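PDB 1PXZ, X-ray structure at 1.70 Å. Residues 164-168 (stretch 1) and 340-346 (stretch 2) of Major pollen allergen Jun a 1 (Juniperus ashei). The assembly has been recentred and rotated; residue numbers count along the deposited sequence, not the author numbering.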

# COMPACT_ATOMS: atom_id res chain seq x y z
N ASP A 164 -1.01 -1.34 5.98
CA ASP A 164 -1.21 -2.68 6.50
C ASP A 164 -2.65 -2.98 6.89
O ASP A 164 -3.28 -2.16 7.59
N HIS A 165 -3.15 -4.14 6.46
CA HIS A 165 -4.48 -4.59 6.83
C HIS A 165 -5.57 -3.59 6.47
O HIS A 165 -6.54 -3.46 7.23
N ASN A 166 -5.47 -2.90 5.34
CA ASN A 166 -6.61 -2.10 4.88
C ASN A 166 -7.45 -2.86 3.88
O ASN A 166 -6.94 -3.74 3.20
N SER A 167 -8.71 -2.46 3.75
CA SER A 167 -9.62 -2.96 2.72
C SER A 167 -9.86 -1.88 1.68
O SER A 167 -10.47 -0.85 1.98
N LEU A 168 -9.36 -2.05 0.46
CA LEU A 168 -9.26 -0.99 -0.52
C LEU A 168 -9.99 -1.38 -1.80
O LEU A 168 -9.60 -2.40 -2.37
N LYS A 340 -5.16 -15.31 4.82
CA LYS A 340 -6.56 -15.54 5.19
C LYS A 340 -7.13 -14.36 5.96
O LYS A 340 -8.34 -14.12 5.88
N ASN A 341 -6.27 -13.62 6.67
CA ASN A 341 -6.80 -12.46 7.41
C ASN A 341 -6.55 -11.13 6.73
O ASN A 341 -6.62 -10.04 7.34
N ALA A 342 -6.26 -11.16 5.42
CA ALA A 342 -6.01 -9.90 4.72
C ALA A 342 -7.21 -8.95 4.84
O ALA A 342 -8.35 -9.40 4.94
N GLY A 343 -6.94 -7.64 4.80
CA GLY A 343 -8.06 -6.71 4.95
C GLY A 343 -8.18 -6.29 6.41
O GLY A 343 -7.34 -6.64 7.25
N VAL A 344 -9.21 -5.51 6.74
CA VAL A 344 -9.25 -4.95 8.09
C VAL A 344 -9.29 -6.02 9.17
O VAL A 344 -9.78 -7.13 8.98
N VAL A 345 -8.76 -5.68 10.34
CA VAL A 345 -8.80 -6.54 11.50
C VAL A 345 -10.17 -6.53 12.17
O VAL A 345 -10.77 -5.47 12.38
N THR A 346 -10.68 -7.71 12.54
CA THR A 346 -11.93 -7.65 13.31
C THR A 346 -11.89 -8.46 14.60
O THR A 346 -11.31 -7.95 15.59
OXT THR A 346 -10.16 -9.47 14.32

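A chain terminus that lacks regular secondary structure can still be engaged by a few side chains of a distant segment that hydrogen-bond to its backbone. The C-terminal stretch of Jun a 1 illustrates the principle, touching residues at least 176 positions earlier in the chain and burying 299 Å² with them.

Two hydrogen bonds link the stretches. His165, whose CA-to-CB bond points sideways, adopts an m rotamer (chi1 -88°) that carries its imidazole along the other stretch. There His165 ND1 donates a hydrogen bond to Gly343 O at 2.8 Å, while NE2 is satisfied elsewhere in the structure. Asn341 O also lies at the ring edge, 3.2 Å from His165 CE1. Ser167, whose CA-to-CB bond also points sideways and whose chi1 is m, provides the second anchor: Val344 N donates to Ser167 OG at 3.2 Å. Thus two side chains of the first stretch engage backbone groups on consecutive residues of the second. A further CA-H...O contact, Val344 CA to His165 O at 3.2 Å, accompanies them.

Apolar packing complements this pattern. Val345, in the t rotamer, places CG2 over one face of the His165 ring, 4.1 Å from the centroid and only 16° off the ring normal, a CH-pi arrangement that leaves the ring edge to the carbonyls. Val344 is m, and although its CA-to-CB bond points away overall, its CG1 lies 3.6 Å from Ser167 OG.

The close approach also involves a residue without a side chain. Gly343 CA sits 3.5 Å from Ser167 OG, and an ideal CB on Gly343 would be tight against that oxygen; its backbone angles (95/-176) independently call for glycine. Asn166 (chi1 m), with its CA-to-CB bond pointing away, makes its contacts through backbone atoms, with its O 3.6 Å from Gly343 CA, while its side-chain amide is hydrogen-bonded elsewhere.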

# COMPACT_ATOMS: atom_id res chain seq x y z
CB ASP A 164 -0.33 -2.84 7.76
CG ASP A 164 -0.34 -4.22 8.36
OD1 ASP A 164 0.14 -5.20 7.75
OD2 ASP A 164 -0.85 -4.32 9.50
CB HIS A 165 -4.52 -4.88 8.34
CG HIS A 165 -4.10 -6.29 8.70
ND1 HIS A 165 -4.83 -7.40 8.35
CD2 HIS A 165 -3.03 -6.77 9.37
CE1 HIS A 165 -4.24 -8.50 8.79
NE2 HIS A 165 -3.13 -8.15 9.43
CB ASN A 166 -6.11 -0.81 4.23
CG ASN A 166 -5.25 -0.09 5.26
OD1 ASN A 166 -5.80 0.40 6.25
ND2 ASN A 166 -3.95 -0.06 5.05
CB SER A 167 -10.93 -3.40 3.39
OG SER A 167 -10.67 -4.62 4.09
CB LEU A 168 -7.79 -0.70 -0.83
CG LEU A 168 -6.93 -0.45 0.42
CD1 LEU A 168 -5.45 -0.40 0.06
CD2 LEU A 168 -7.34 0.84 1.13
CB LYS A 340 -6.68 -16.81 6.04
CG LYS A 340 -5.74 -16.77 7.23
CD LYS A 340 -5.73 -18.12 7.93
CE LYS A 340 -6.55 -18.10 9.21
NZ LYS A 340 -5.70 -18.18 10.43
CB ASN A 341 -6.19 -12.48 8.82
CG ASN A 341 -6.73 -13.63 9.65
OD1 ASN A 341 -7.89 -14.04 9.51
ND2 ASN A 341 -5.91 -14.17 10.54
CB ALA A 342 -5.71 -10.11 3.25
CB VAL A 344 -10.46 -4.01 8.26
CG1 VAL A 344 -10.38 -2.89 7.23
CG2 VAL A 344 -11.77 -4.78 8.14
CB VAL A 345 -7.74 -6.09 12.53
CG1 VAL A 345 -7.86 -6.87 13.83
CG2 VAL A 345 -6.35 -6.21 11.93
CB THR A 346 -13.12 -8.11 12.46
OG1 THR A 346 -12.72 -9.20 11.62
CG2 THR A 346 -13.56 -6.97 11.54